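Local coordinates for protein polyhedrin (Antheraea mylitta cypovirus 4, PDB 5A9C) that forms the crystalline matrix of viral occlusion bodies (polyhedra), in which cypovirus particles are embedded and probably protected outside the insect host, at residues Gln26-Pro31 with Gly130-Ala135. Sequence-based numbering, arbitrary orientation.
Sequences QINTAP and GHLSRA
Asn-28 in the last turn of helix 15-29 and Pro-31 in the 3-10 turn that follows pack on His-131 and Leu-132 in the turn that leads into strand 133-139, a small helix-end-to-turn contact, part polar and part apolar. It buries 176 Å² in all. The polar half is a weak hydrogen bond from His-131 NE2 to Asn-28 OD1, 3.3 Å long and bent to 146° at the hydrogen. The oxygen sits at the imidazole edge, and the amide plane is turned 71° from the ring. Beside it, the CE1 corner of the His-131 ring faces the backbone oxygen Asn-28 O, 3.4 Å away and in the ring plane. His-131 reaches the helix end with CG lodged between its own backbone N and carbonyl carbon (chi1 66°). Each has a stronger partner elsewhere: Asn-28 OD1 accepts from Ala-212 N, and His-131 ND1 is hydrogen-bonded to Tyr-32 OH, so that both ring nitrogens are engaged, which should limit rotation of the ring. The apolar half is Leu-132, whose two methyls part. CD2 rests on the Pro-31 ring, 3.7 Å from CB, the two side chains crossing at about a right angle; CD1 lies 3.9 Å from Asn-28 O. The carboxylate of Asp-211 accepts from the backbone N of both His-131 and Leu-132. The helix end thus meets the turn just before strand 133-139, which runs antiparallel between strands 127-128 and 81-87, while Arg-111 of the second subunit packs against Ile-27, Ala-30 and Pro-31.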
ATOM      1  N   GLN A  26     -32.662  -1.086  -8.780  1.00 18.68           N
ATOM      2  CA  GLN A  26     -31.441  -0.454  -9.259  1.00 18.73           C
ATOM      3  C   GLN A  26     -30.406  -0.365  -8.143  1.00 21.54           C
ATOM      4  O   GLN A  26     -29.236  -0.685  -8.337  1.00 17.38           O
ATOM      5  CB  GLN A  26     -31.759   0.939  -9.804  1.00 17.40           C
ATOM      6  CG  GLN A  26     -30.711   1.504 -10.737  1.00 26.26           C
ATOM      7  CD  GLN A  26     -31.173   2.787 -11.397  1.00 26.28           C
ATOM      8  OE1 GLN A  26     -31.670   3.693 -10.729  1.00 24.50           O
ATOM      9  NE2 GLN A  26     -31.027   2.863 -12.716  1.00 24.00           N
ATOM     10  N   ILE A  27     -30.845   0.068  -6.968  1.00 15.93           N
ATOM     11  CA  ILE A  27     -29.962   0.138  -5.810  1.00 15.30           C
ATOM     12  C   ILE A  27     -29.377  -1.232  -5.460  1.00 15.63           C
ATOM     13  O   ILE A  27     -28.199  -1.346  -5.119  1.00 21.59           O
ATOM     14  CB  ILE A  27     -30.700   0.720  -4.590  1.00 21.23           C
ATOM     15  CG1 ILE A  27     -31.007   2.202  -4.825  1.00 14.30           C
ATOM     16  CG2 ILE A  27     -29.873   0.528  -3.326  1.00 24.62           C
ATOM     17  CD1 ILE A  27     -31.935   2.820  -3.792  1.00 16.01           C
ATOM     18  N   ASN A  28     -30.202  -2.270  -5.555  1.00 17.91           N
ATOM     19  CA  ASN A  28     -29.771  -3.625  -5.221  1.00 24.63           C
ATOM     20  C   ASN A  28     -28.899  -4.257  -6.300  1.00 21.46           C
ATOM     21  O   ASN A  28     -28.180  -5.218  -6.039  1.00 20.75           O
ATOM     22  CB  ASN A  28     -30.982  -4.524  -4.950  1.00 17.29           C
ATOM     23  CG  ASN A  28     -31.559  -4.329  -3.563  1.00 24.30           C
ATOM     24  OD1 ASN A  28     -30.827  -4.294  -2.575  1.00 27.05           O
ATOM     25  ND2 ASN A  28     -32.875  -4.199  -3.482  1.00 18.31           N
ATOM     26  N   THR A  29     -28.971  -3.711  -7.510  1.00 16.85           N
ATOM     27  CA  THR A  29     -28.290  -4.294  -8.661  1.00 14.88           C
ATOM     28  C   THR A  29     -27.026  -3.529  -9.054  1.00 20.98           C
ATOM     29  O   THR A  29     -26.091  -4.107  -9.606  1.00 18.23           O
ATOM     30  CB  THR A  29     -29.236  -4.363  -9.882  1.00 21.26           C
ATOM     31  OG1 THR A  29     -30.404  -5.114  -9.535  1.00 24.81           O
ATOM     32  CG2 THR A  29     -28.544  -5.030 -11.064  1.00 30.55           C
ATOM     33  N   ALA A  30     -27.001  -2.232  -8.771  1.00 21.50           N
ATOM     34  CA  ALA A  30     -25.855  -1.396  -9.129  1.00 17.30           C
ATOM     35  C   ALA A  30     -24.509  -1.956  -8.646  1.00 15.42           C
ATOM     36  O   ALA A  30     -23.504  -1.846  -9.346  1.00 19.58           O
ATOM     37  CB  ALA A  30     -26.056   0.036  -8.634  1.00 16.28           C
ATOM     38  N   PRO A  31     -24.479  -2.553  -7.443  1.00 16.62           N
ATOM     39  CA  PRO A  31     -23.203  -3.092  -6.957  1.00 15.77           C
ATOM     40  C   PRO A  31     -22.644  -4.242  -7.801  1.00 18.16           C
ATOM     41  O   PRO A  31     -21.490  -4.621  -7.603  1.00 24.07           O
ATOM     42  CB  PRO A  31     -23.553  -3.591  -5.550  1.00 14.86           C
ATOM     43  CG  PRO A  31     -24.712  -2.746  -5.136  1.00 22.88           C
ATOM     44  CD  PRO A  31     -25.510  -2.555  -6.391  1.00 13.26           C
ATOM     45  N   GLY A 130     -28.092 -10.692   3.775  1.00 25.65           N
ATOM     46  CA  GLY A 130     -28.727 -10.180   2.574  1.00 20.64           C
ATOM     47  C   GLY A 130     -28.003 -10.707   1.353  1.00 22.12           C
ATOM     48  O   GLY A 130     -26.947 -11.327   1.480  1.00 22.45           O
ATOM     49  N   HIS A 131     -28.552 -10.471   0.166  1.00 17.59           N
ATOM     50  CA  HIS A 131     -27.903 -10.968  -1.043  1.00 16.07           C
ATOM     51  C   HIS A 131     -26.573 -10.248  -1.279  1.00 19.10           C
ATOM     52  O   HIS A 131     -25.666 -10.787  -1.909  1.00 21.24           O
ATOM     53  CB  HIS A 131     -28.833 -10.875  -2.262  1.00 18.33           C
ATOM     54  CG  HIS A 131     -29.165  -9.474  -2.678  1.00 34.92           C
ATOM     55  ND1 HIS A 131     -28.379  -8.751  -3.551  1.00 34.29           N
ATOM     56  CD2 HIS A 131     -30.205  -8.669  -2.354  1.00 36.20           C
ATOM     57  CE1 HIS A 131     -28.918  -7.558  -3.740  1.00 36.93           C
ATOM     58  NE2 HIS A 131     -30.025  -7.483  -3.023  1.00 33.92           N
ATOM     59  N   LEU A 132     -26.455  -9.039  -0.741  1.00 16.44           N
ATOM     60  CA  LEU A 132     -25.263  -8.221  -0.936  1.00 16.84           C
ATOM     61  C   LEU A 132     -24.248  -8.325   0.199  1.00 21.64           C
ATOM     62  O   LEU A 132     -23.133  -7.820   0.079  1.00 18.61           O
ATOM     63  CB  LEU A 132     -25.658  -6.751  -1.114  1.00 18.12           C
ATOM     64  CG  LEU A 132     -26.169  -6.322  -2.492  1.00 30.20           C
ATOM     65  CD1 LEU A 132     -26.814  -4.949  -2.422  1.00 22.72           C
ATOM     66  CD2 LEU A 132     -25.039  -6.338  -3.513  1.00 26.07           C
ATOM     67  N   SER A 133     -24.618  -8.975   1.296  1.00 21.16           N
ATOM     68  CA  SER A 133     -23.818  -8.856   2.513  1.00 21.70           C
ATOM     69  C   SER A 133     -23.586 -10.152   3.285  1.00 20.17           C
ATOM     70  O   SER A 133     -24.467 -11.006   3.372  1.00 18.15           O
ATOM     71  CB  SER A 133     -24.456  -7.828   3.451  1.00 16.84           C
ATOM     72  OG  SER A 133     -24.542  -6.553   2.842  1.00 29.01           O
ATOM     73  N   ARG A 134     -22.384 -10.276   3.846  1.00 19.03           N
ATOM     74  CA  ARG A 134     -22.072 -11.317   4.821  1.00 18.95           C
ATOM     75  C   ARG A 134     -21.383 -10.679   6.027  1.00 18.08           C
ATOM     76  O   ARG A 134     -20.765  -9.622   5.908  1.00 19.09           O
ATOM     77  CB  ARG A 134     -21.152 -12.381   4.214  1.00 20.80           C
ATOM     78  CG  ARG A 134     -21.669 -13.038   2.949  1.00 30.38           C
ATOM     79  CD  ARG A 134     -22.884 -13.898   3.223  1.00 30.12           C
ATOM     80  NE  ARG A 134     -23.174 -14.788   2.105  1.00 23.28           N
ATOM     81  CZ  ARG A 134     -23.929 -14.461   1.060  1.00 48.59           C
ATOM     82  NH1 ARG A 134     -24.475 -13.252   0.977  1.00 25.97           N
ATOM     83  NH2 ARG A 134     -24.133 -15.347   0.093  1.00 39.82           N
ATOM     84  N   ALA A 135     -21.487 -11.314   7.189  1.00 18.12           N
ATOM     85  CA  ALA A 135     -20.794 -10.815   8.371  1.00 16.37           C
ATOM     86  C   ALA A 135     -20.352 -11.966   9.265  1.00 19.14           C
ATOM     87  O   ALA A 135     -21.010 -13.003   9.332  1.00 20.16           O
ATOM     88  CB  ALA A 135     -21.674  -9.840   9.141  1.00 19.93           C
TER